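Local coordinates for protein P47 (Clostridium botulinum, PDB 6EKT) that may be part of the progenitor complex that shields botulinum neurotoxin type A2 during its passage through the host gut, and has a TULIP-like, lipid-binding type of fold, at residues Gln52-Met66 with Phe158-Gln172. Sequence-based numbering, arbitrary orientation.
Sequences QFLYSNIDKKQEIKM and FNKLLINAFIQNEKQ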
ATOM      1  N   GLN A  52      15.681 -21.488  24.593  1.00 53.05           N
ATOM      2  CA  GLN A  52      15.114 -22.162  25.756  1.00 51.04           C
ATOM      3  C   GLN A  52      14.704 -21.175  26.847  1.00 47.98           C
ATOM      4  O   GLN A  52      15.410 -20.194  27.106  1.00 48.18           O
ATOM      5  CB  GLN A  52      16.019 -23.281  26.281  1.00 53.59           C
ATOM      6  CG  GLN A  52      17.350 -22.868  26.903  1.00 57.08           C
ATOM      7  CD  GLN A  52      17.948 -23.984  27.751  1.00 58.71           C
ATOM      8  OE1 GLN A  52      17.959 -23.907  28.982  1.00 59.44           O
ATOM      9  NE2 GLN A  52      18.414 -25.042  27.098  1.00 59.59           N
ATOM     10  N   PHE A  53      13.540 -21.428  27.439  1.00 43.32           N
ATOM     11  CA  PHE A  53      13.006 -20.595  28.509  1.00 41.37           C
ATOM     12  C   PHE A  53      13.086 -21.387  29.812  1.00 41.59           C
ATOM     13  O   PHE A  53      12.553 -22.508  29.898  1.00 40.71           O
ATOM     14  CB  PHE A  53      11.524 -20.203  28.254  1.00 38.54           C
ATOM     15  CG  PHE A  53      11.295 -19.198  27.132  1.00 37.94           C
ATOM     16  CD1 PHE A  53      12.349 -18.562  26.453  1.00 38.88           C
ATOM     17  CD2 PHE A  53       9.980 -18.864  26.774  1.00 35.94           C
ATOM     18  CE1 PHE A  53      12.087 -17.633  25.442  1.00 37.98           C
ATOM     19  CE2 PHE A  53       9.718 -17.938  25.767  1.00 36.49           C
ATOM     20  CZ  PHE A  53      10.771 -17.326  25.100  1.00 37.07           C
ATOM     21  N   LEU A  54      13.760 -20.796  30.802  1.00 42.35           N
ATOM     22  CA  LEU A  54      13.760 -21.277  32.191  1.00 43.55           C
ATOM     23  C   LEU A  54      13.089 -20.277  33.129  1.00 42.83           C
ATOM     24  O   LEU A  54      13.224 -19.063  32.957  1.00 42.79           O
ATOM     25  CB  LEU A  54      15.193 -21.521  32.701  1.00 45.95           C
ATOM     26  CG  LEU A  54      16.176 -22.395  31.917  1.00 48.55           C
ATOM     27  CD1 LEU A  54      17.624 -22.132  32.343  1.00 51.28           C
ATOM     28  CD2 LEU A  54      15.839 -23.857  32.142  1.00 49.43           C
ATOM     29  N   TYR A  55      12.393 -20.809  34.135  1.00 43.05           N
ATOM     30  CA  TYR A  55      11.835 -20.019  35.222  1.00 42.94           C
ATOM     31  C   TYR A  55      11.872 -20.841  36.514  1.00 43.07           C
ATOM     32  O   TYR A  55      11.523 -22.022  36.513  1.00 41.67           O
ATOM     33  CB  TYR A  55      10.404 -19.553  34.908  1.00 42.14           C
ATOM     34  CG  TYR A  55       9.705 -18.937  36.104  1.00 41.98           C
ATOM     35  CD1 TYR A  55       9.900 -17.582  36.440  1.00 42.49           C
ATOM     36  CD2 TYR A  55       8.882 -19.711  36.921  1.00 41.32           C
ATOM     37  CE1 TYR A  55       9.277 -17.024  37.558  1.00 41.88           C
ATOM     38  CE2 TYR A  55       8.261 -19.162  38.035  1.00 41.18           C
ATOM     39  CZ  TYR A  55       8.461 -17.825  38.343  1.00 41.63           C
ATOM     40  OH  TYR A  55       7.837 -17.295  39.444  1.00 42.61           O
ATOM     41  N   SER A  56      12.280 -20.187  37.601  1.00 45.16           N
ATOM     42  CA  SER A  56      12.368 -20.795  38.933  1.00 46.72           C
ATOM     43  C   SER A  56      11.806 -19.889  40.010  1.00 47.03           C
ATOM     44  O   SER A  56      11.862 -18.659  39.897  1.00 47.46           O
ATOM     45  CB  SER A  56      13.821 -21.093  39.280  1.00 49.54           C
ATOM     46  OG  SER A  56      14.220 -22.293  38.674  1.00 52.74           O
ATOM     47  N   ASN A  57      11.265 -20.508  41.055  1.00 47.30           N
ATOM     48  CA  ASN A  57      10.798 -19.794  42.231  1.00 48.48           C
ATOM     49  C   ASN A  57      11.006 -20.727  43.417  1.00 49.54           C
ATOM     50  O   ASN A  57      10.207 -21.638  43.659  1.00 48.61           O
ATOM     51  CB  ASN A  57       9.326 -19.389  42.076  1.00 47.81           C
ATOM     52  CG  ASN A  57       8.846 -18.453  43.180  1.00 48.55           C
ATOM     53  OD1 ASN A  57       9.188 -18.602  44.359  1.00 49.08           O
ATOM     54  ND2 ASN A  57       8.028 -17.488  42.796  1.00 49.03           N
ATOM     55  N   ILE A  58      12.102 -20.495  44.134  1.00 52.03           N
ATOM     56  CA  ILE A  58      12.526 -21.392  45.201  1.00 52.98           C
ATOM     57  C   ILE A  58      11.598 -21.342  46.423  1.00 51.83           C
ATOM     58  O   ILE A  58      11.305 -22.386  47.006  1.00 50.29           O
ATOM     59  CB  ILE A  58      14.023 -21.232  45.580  1.00 56.46           C
ATOM     60  CG1 ILE A  58      14.359 -19.786  45.977  1.00 57.10           C
ATOM     61  CG2 ILE A  58      14.925 -21.721  44.443  1.00 57.46           C
ATOM     62  CD1 ILE A  58      15.452 -19.710  47.023  1.00 59.84           C
ATOM     63  N   ASP A  59      11.108 -20.149  46.781  1.00 51.63           N
ATOM     64  CA  ASP A  59      10.143 -20.031  47.897  1.00 52.49           C
ATOM     65  C   ASP A  59       8.850 -20.813  47.639  1.00 51.17           C
ATOM     66  O   ASP A  59       8.317 -21.442  48.549  1.00 50.09           O
ATOM     67  CB  ASP A  59       9.809 -18.567  48.244  1.00 52.61           C
ATOM     68  CG  ASP A  59       8.956 -18.439  49.527  1.00 53.52           C
ATOM     69  OD1 ASP A  59       9.218 -19.167  50.513  1.00 53.16           O
ATOM     70  OD2 ASP A  59       8.022 -17.606  49.553  1.00 54.17           O
ATOM     71  N   LYS A  60       8.358 -20.773  46.402  1.00 50.30           N
ATOM     72  CA  LYS A  60       7.078 -21.419  46.085  1.00 50.03           C
ATOM     73  C   LYS A  60       7.266 -22.805  45.473  1.00 49.27           C
ATOM     74  O   LYS A  60       6.283 -23.444  45.074  1.00 49.89           O
ATOM     75  CB  LYS A  60       6.209 -20.506  45.207  1.00 51.48           C
ATOM     76  CG  LYS A  60       5.676 -19.274  45.933  1.00 53.36           C
ATOM     77  CD  LYS A  60       5.343 -18.170  44.942  1.00 56.11           C
ATOM     78  CE  LYS A  60       5.217 -16.807  45.609  1.00 57.48           C
ATOM     79  NZ  LYS A  60       5.136 -15.731  44.576  1.00 58.06           N
ATOM     80  N   LYS A  61       8.530 -23.249  45.427  1.00 48.70           N
ATOM     81  CA  LYS A  61       8.959 -24.592  44.966  1.00 48.46           C
ATOM     82  C   LYS A  61       8.409 -24.963  43.587  1.00 46.21           C
ATOM     83  O   LYS A  61       7.688 -25.959  43.436  1.00 44.86           O
ATOM     84  CB  LYS A  61       8.618 -25.680  46.003  1.00 50.80           C
ATOM     85  CG  LYS A  61       9.517 -25.681  47.236  1.00 53.21           C
ATOM     86  CD  LYS A  61       9.396 -26.977  48.042  1.00 55.88           C
ATOM     87  CE  LYS A  61       8.087 -27.063  48.827  1.00 55.69           C
ATOM     88  NZ  LYS A  61       8.073 -28.189  49.806  1.00 57.34           N
ATOM     89  N   GLN A  62       8.728 -24.124  42.604  1.00 44.29           N
ATOM     90  CA  GLN A  62       8.239 -24.285  41.231  1.00 42.57           C
ATOM     91  C   GLN A  62       9.363 -24.030  40.243  1.00 41.94           C
ATOM     92  O   GLN A  62      10.165 -23.105  40.424  1.00 41.99           O
ATOM     93  CB  GLN A  62       7.067 -23.336  40.932  1.00 41.38           C
ATOM     94  CG  GLN A  62       5.742 -23.746  41.573  1.00 41.59           C
ATOM     95  CD  GLN A  62       4.551 -22.871  41.176  1.00 41.11           C
ATOM     96  OE1 GLN A  62       4.685 -21.888  40.441  1.00 41.21           O
ATOM     97  NE2 GLN A  62       3.367 -23.244  41.663  1.00 41.30           N
ATOM     98  N   GLU A  63       9.421 -24.866  39.211  1.00 40.98           N
ATOM     99  CA  GLU A  63      10.342 -24.656  38.092  1.00 42.04           C
ATOM    100  C   GLU A  63       9.777 -25.149  36.758  1.00 40.48           C
ATOM    101  O   GLU A  63       8.923 -26.036  36.720  1.00 39.71           O
ATOM    102  CB  GLU A  63      11.719 -25.275  38.381  1.00 44.33           C
ATOM    103  CG  GLU A  63      11.728 -26.790  38.435  1.00 46.76           C
ATOM    104  CD  GLU A  63      12.958 -27.356  39.125  1.00 48.84           C
ATOM    105  OE1 GLU A  63      14.065 -27.314  38.547  1.00 51.76           O
ATOM    106  OE2 GLU A  63      12.802 -27.863  40.244  1.00 50.61           O
ATOM    107  N   ILE A  64      10.262 -24.553  35.671  1.00 40.43           N
ATOM    108  CA  ILE A  64       9.864 -24.925  34.316  1.00 39.23           C
ATOM    109  C   ILE A  64      11.038 -24.718  33.347  1.00 39.29           C
ATOM    110  O   ILE A  64      11.801 -23.754  33.482  1.00 39.74           O
ATOM    111  CB  ILE A  64       8.581 -24.175  33.846  1.00 38.01           C
ATOM    112  CG1 ILE A  64       8.162 -24.633  32.437  1.00 38.02           C
ATOM    113  CG2 ILE A  64       8.741 -22.660  33.952  1.00 37.16           C
ATOM    114  CD1 ILE A  64       6.768 -24.205  32.011  1.00 37.19           C
ATOM    115  N   LYS A  65      11.181 -25.648  32.406  1.00 38.98           N
ATOM    116  CA  LYS A  65      12.177 -25.562  31.345  1.00 40.79           C
ATOM    117  C   LYS A  65      11.508 -25.939  30.034  1.00 40.58           C
ATOM    118  O   LYS A  65      10.841 -26.981  29.964  1.00 40.28           O
ATOM    119  CB  LYS A  65      13.351 -26.524  31.624  1.00 42.67           C
ATOM    120  CG  LYS A  65      14.365 -26.630  30.493  1.00 44.99           C
ATOM    121  CD  LYS A  65      15.552 -27.476  30.925  1.00 46.93           C
ATOM    122  CE  LYS A  65      16.552 -27.613  29.799  1.00 49.37           C
ATOM    123  NZ  LYS A  65      17.647 -28.505  30.281  1.00 51.06           N
ATOM    124  N   MET A  66      11.695 -25.094  29.008  1.00 41.50           N
ATOM    125  CA  MET A  66      11.134 -25.316  27.668  1.00 41.50           C
ATOM    126  C   MET A  66      12.173 -25.069  26.589  1.00 42.94           C
ATOM    127  O   MET A  66      12.680 -23.947  26.447  1.00 43.85           O
ATOM    128  CB  MET A  66       9.908 -24.419  27.423  1.00 39.86           C
ATOM    129  CG  MET A  66       8.684 -24.735  28.271  1.00 39.46           C
ATOM    130  SD  MET A  66       7.241 -23.674  28.015  1.00 38.50           S
ATOM    131  CE  MET A  66       7.773 -22.108  28.695  1.00 38.54           C
ATOM    132  N   PHE A 158       0.774 -25.715  34.485  1.00 30.41           N
ATOM    133  CA  PHE A 158       1.505 -25.463  33.257  1.00 31.06           C
ATOM    134  C   PHE A 158       1.196 -24.058  32.708  1.00 29.84           C
ATOM    135  O   PHE A 158       2.117 -23.313  32.345  1.00 30.35           O
ATOM    136  CB  PHE A 158       1.227 -26.545  32.196  1.00 31.56           C
ATOM    137  CG  PHE A 158       1.859 -26.253  30.852  1.00 32.25           C
ATOM    138  CD1 PHE A 158       3.247 -26.342  30.673  1.00 33.42           C
ATOM    139  CD2 PHE A 158       1.066 -25.892  29.758  1.00 32.04           C
ATOM    140  CE1 PHE A 158       3.829 -26.063  29.439  1.00 33.79           C
ATOM    141  CE2 PHE A 158       1.646 -25.627  28.516  1.00 32.61           C
ATOM    142  CZ  PHE A 158       3.024 -25.708  28.354  1.00 33.21           C
ATOM    143  N   ASN A 159      -0.086 -23.707  32.668  1.00 29.01           N
ATOM    144  CA  ASN A 159      -0.517 -22.395  32.164  1.00 28.54           C
ATOM    145  C   ASN A 159       0.120 -21.257  32.914  1.00 29.38           C
ATOM    146  O   ASN A 159       0.592 -20.294  32.297  1.00 29.43           O
ATOM    147  CB  ASN A 159      -2.038 -22.259  32.216  1.00 27.54           C
ATOM    148  CG  ASN A 159      -2.718 -23.144  31.199  1.00 27.86           C
ATOM    149  OD1 ASN A 159      -2.063 -23.673  30.280  1.00 27.91           O
ATOM    150  ND2 ASN A 159      -4.030 -23.349  31.369  1.00 27.33           N
ATOM    151  N   LYS A 160       0.125 -21.370  34.240  1.00 29.23           N
ATOM    152  CA  LYS A 160       0.746 -20.369  35.090  1.00 30.36           C
ATOM    153  C   LYS A 160       2.248 -20.270  34.823  1.00 30.71           C
ATOM    154  O   LYS A 160       2.759 -19.168  34.632  1.00 30.68           O
ATOM    155  CB  LYS A 160       0.456 -20.662  36.564  1.00 31.30           C
ATOM    156  CG  LYS A 160       0.968 -19.601  37.521  1.00 33.05           C
ATOM    157  CD  LYS A 160       2.260 -20.052  38.202  1.00 34.45           C
ATOM    158  CE  LYS A 160       2.653 -19.114  39.334  1.00 35.41           C
ATOM    159  NZ  LYS A 160       4.125 -19.196  39.582  1.00 36.16           N
ATOM    160  N   LEU A 161       2.932 -21.413  34.802  1.00 30.72           N
ATOM    161  CA  LEU A 161       4.392 -21.430  34.646  1.00 32.44           C
ATOM    162  C   LEU A 161       4.851 -21.069  33.231  1.00 32.73           C
ATOM    163  O   LEU A 161       5.947 -20.529  33.070  1.00 33.92           O
ATOM    164  CB  LEU A 161       4.988 -22.773  35.085  1.00 33.47           C
ATOM    165  CG  LEU A 161       4.940 -23.041  36.595  1.00 33.75           C
ATOM    166  CD1 LEU A 161       5.232 -24.503  36.896  1.00 34.71           C
ATOM    167  CD2 LEU A 161       5.953 -22.144  37.306  1.00 35.11           C
ATOM    168  N   LEU A 162       4.031 -21.377  32.227  1.00 31.95           N
ATOM    169  CA  LEU A 162       4.323 -20.952  30.848  1.00 33.56           C
ATOM    170  C   LEU A 162       4.402 -19.437  30.741  1.00 33.35           C
ATOM    171  O   LEU A 162       5.319 -18.900  30.132  1.00 34.27           O
ATOM    172  CB  LEU A 162       3.310 -21.500  29.829  1.00 32.87           C
ATOM    173  CG  LEU A 162       3.627 -21.101  28.361  1.00 33.65           C
ATOM    174  CD1 LEU A 162       3.469 -22.256  27.383  1.00 33.79           C
ATOM    175  CD2 LEU A 162       2.813 -19.893  27.897  1.00 32.00           C
ATOM    176  N   ILE A 163       3.426 -18.757  31.326  1.00 33.47           N
ATOM    177  CA  ILE A 163       3.393 -17.303  31.278  1.00 33.55           C
ATOM    178  C   ILE A 163       4.592 -16.737  32.050  1.00 33.61           C
ATOM    179  O   ILE A 163       5.256 -15.814  31.570  1.00 33.23           O
ATOM    180  CB  ILE A 163       2.052 -16.774  31.804  1.00 32.93           C
ATOM    181  CG1 ILE A 163       0.932 -17.267  30.886  1.00 33.23           C
ATOM    182  CG2 ILE A 163       2.050 -15.253  31.882  1.00 33.37           C
ATOM    183  CD1 ILE A 163      -0.467 -16.906  31.349  1.00 33.87           C
ATOM    184  N   ASN A 164       4.865 -17.315  33.227  1.00 34.25           N
ATOM    185  CA  ASN A 164       6.024 -16.919  34.025  1.00 34.93           C
ATOM    186  C   ASN A 164       7.269 -16.966  33.167  1.00 34.99           C
ATOM    187  O   ASN A 164       8.028 -15.991  33.125  1.00 35.46           O
ATOM    188  CB  ASN A 164       6.234 -17.849  35.220  1.00 35.56           C
ATOM    189  CG  ASN A 164       5.419 -17.464  36.435  1.00 36.48           C
ATOM    190  OD1 ASN A 164       4.967 -18.340  37.159  1.00 34.98           O
ATOM    191  ND2 ASN A 164       5.250 -16.170  36.682  1.00 37.44           N
ATOM    192  N   ALA A 165       7.454 -18.096  32.479  1.00 34.38           N
ATOM    193  CA  ALA A 165       8.640 -18.324  31.672  1.00 35.22           C
ATOM    194  C   ALA A 165       8.729 -17.356  30.468  1.00 35.01           C
ATOM    195  O   ALA A 165       9.798 -16.789  30.198  1.00 35.11           O
ATOM    196  CB  ALA A 165       8.718 -19.782  31.235  1.00 34.97           C
ATOM    197  N   PHE A 166       7.610 -17.128  29.783  1.00 34.44           N
ATOM    198  CA  PHE A 166       7.610 -16.179  28.655  1.00 35.38           C
ATOM    199  C   PHE A 166       7.997 -14.769  29.086  1.00 36.45           C
ATOM    200  O   PHE A 166       8.945 -14.198  28.540  1.00 37.73           O
ATOM    201  CB  PHE A 166       6.273 -16.197  27.888  1.00 33.87           C
ATOM    202  CG  PHE A 166       6.210 -17.252  26.817  1.00 33.89           C
ATOM    203  CD1 PHE A 166       6.314 -18.608  27.134  1.00 34.46           C
ATOM    204  CD2 PHE A 166       6.050 -16.892  25.475  1.00 33.73           C
ATOM    205  CE1 PHE A 166       6.270 -19.587  26.144  1.00 34.89           C
ATOM    206  CE2 PHE A 166       6.016 -17.863  24.477  1.00 33.92           C
ATOM    207  CZ  PHE A 166       6.116 -19.210  24.813  1.00 35.07           C
ATOM    208  N   ILE A 167       7.305 -14.235  30.091  1.00 36.94           N
ATOM    209  CA  ILE A 167       7.568 -12.871  30.561  1.00 38.71           C
ATOM    210  C   ILE A 167       9.015 -12.735  31.059  1.00 40.81           C
ATOM    211  O   ILE A 167       9.711 -11.786  30.670  1.00 40.77           O
ATOM    212  CB  ILE A 167       6.522 -12.363  31.580  1.00 38.95           C
ATOM    213  CG1 ILE A 167       5.181 -12.127  30.869  1.00 38.19           C
ATOM    214  CG2 ILE A 167       6.988 -11.078  32.272  1.00 39.64           C
ATOM    215  CD1 ILE A 167       3.971 -12.190  31.777  1.00 38.33           C
ATOM    216  N   GLN A 168       9.486 -13.698  31.851  1.00 41.54           N
ATOM    217  CA  GLN A 168      10.853 -13.613  32.359  1.00 45.08           C
ATOM    218  C   GLN A 168      11.929 -13.703  31.259  1.00 45.22           C
ATOM    219  O   GLN A 168      13.017 -13.161  31.426  1.00 48.26           O
ATOM    220  CB  GLN A 168      11.103 -14.623  33.487  1.00 47.53           C
ATOM    221  CG  GLN A 168      12.300 -14.260  34.357  1.00 52.07           C
ATOM    222  CD  GLN A 168      12.802 -15.439  35.136  1.00 55.06           C
ATOM    223  OE1 GLN A 168      13.440 -16.331  34.581  1.00 58.60           O
ATOM    224  NE2 GLN A 168      12.514 -15.460  36.430  1.00 56.92           N
ATOM    225  N   ASN A 169      11.610 -14.347  30.136  1.00 43.58           N
ATOM    226  CA  ASN A 169      12.562 -14.550  29.037  1.00 44.80           C
ATOM    227  C   ASN A 169      12.289 -13.661  27.817  1.00 44.52           C
ATOM    228  O   ASN A 169      12.765 -13.941  26.709  1.00 44.53           O
ATOM    229  CB  ASN A 169      12.551 -16.009  28.604  1.00 43.97           C
ATOM    230  CG  ASN A 169      13.242 -16.916  29.588  1.00 45.33           C
ATOM    231  OD1 ASN A 169      14.460 -17.082  29.544  1.00 46.87           O
ATOM    232  ND2 ASN A 169      12.465 -17.521  30.478  1.00 43.93           N
ATOM    233  N   GLU A 170      11.541 -12.586  28.042  1.00 44.65           N
ATOM    234  CA  GLU A 170      11.131 -11.650  27.001  1.00 46.88           C
ATOM    235  C   GLU A 170      12.327 -11.103  26.166  1.00 47.60           C
ATOM    236  O   GLU A 170      12.245 -11.056  24.947  1.00 45.76           O
ATOM    237  CB  GLU A 170      10.244 -10.562  27.631  1.00 48.39           C
ATOM    238  CG  GLU A 170      10.182  -9.215  26.940  1.00 54.00           C
ATOM    239  CD  GLU A 170      11.113  -8.195  27.565  1.00 57.54           C
ATOM    240  OE1 GLU A 170      11.127  -8.083  28.813  1.00 60.37           O
ATOM    241  OE2 GLU A 170      11.818  -7.497  26.805  1.00 59.90           O
ATOM    242  N   LYS A 171      13.443 -10.779  26.821  1.00 48.94           N
ATOM    243  CA  LYS A 171      14.641 -10.263  26.131  1.00 51.48           C
ATOM    244  C   LYS A 171      15.249 -11.207  25.094  1.00 50.76           C
ATOM    245  O   LYS A 171      15.975 -10.774  24.209  1.00 51.31           O
ATOM    246  CB  LYS A 171      15.716  -9.821  27.139  1.00 55.64           C
ATOM    247  CG  LYS A 171      15.285  -8.678  28.056  1.00 57.72           C
ATOM    248  CD  LYS A 171      15.315  -7.315  27.361  1.00 60.20           C
ATOM    249  CE  LYS A 171      14.642  -6.237  28.208  1.00 60.62           C
ATOM    250  NZ  LYS A 171      15.308  -6.012  29.525  1.00 61.04           N
ATOM    251  N   GLN A 172      14.925 -12.491  25.189  1.00 49.68           N
ATOM    252  CA  GLN A 172      15.456 -13.504  24.272  1.00 49.49           C
ATOM    253  C   GLN A 172      14.850 -13.491  22.877  1.00 47.49           C
ATOM    254  O   GLN A 172      15.469 -13.976  21.932  1.00 46.83           O
ATOM    255  CB  GLN A 172      15.244 -14.891  24.847  1.00 50.51           C
ATOM    256  CG  GLN A 172      16.265 -15.313  25.879  1.00 52.66           C
ATOM    257  CD  GLN A 172      16.464 -16.801  25.836  1.00 52.65           C
ATOM    258  OE1 GLN A 172      17.014 -17.332  24.872  1.00 54.03           O
ATOM    259  NE2 GLN A 172      16.003 -17.487  26.863  1.00 52.37           N
TER
HETATM  260  O   HOH W   1      15.758 -18.837  30.699  1.00 37.80           O
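Helix 158-168 lies across the antiparallel hairpin 52-66, its axis passing 7.2 Å from that of strand 52-57 at 112° between their N-to-C directions, with Ala165 against Tyr55. This is helix-on-sheet packing in the elongated, TULIP-like fold of P47, at one end of the molecule, where the hairpin begins a four-stranded antiparallel sheet. Ala165, with just a methyl, sits where helix and strand 52-57 come close: its CB is 3.6 Å from Met66 CE and also meets Ile64 CG2 and the CB of Tyr55. Phe53 and Phe166 form a T-shaped pair, the planes nearly perpendicular, in which the CD2-CE2 edge of Phe53 points into the face of Phe166. Asn169 CB rests on a face of the Phe53 ring, a CH-pi contact 3.7 Å from the centroid. Further along, Tyr55 swings its ring out anti to the backbone N (chi1 170°) and lays it under Asn164, whose CB stands over the ring centre while the amide stacks nearly parallel, 15° from the ring plane. Lys160 NZ bridges the two segments there, giving hydrogen bonds to Gln62 OE1 (2.9 Å) and Asn164 OD1, which holds that amide in place. Phe166 and Leu162, beside the hairpin, also reach Leu109 of strand 108-118. Past the helix end, Gln172 NE2 donates to Gln52 O and to Asn169 OD1. The Asn169 amide in turn ties helix to edge strand: ND2 donates to Ala165 O at 2.8 Å and, from above the carbonyl plane, to Leu54 O at 3.0 Å.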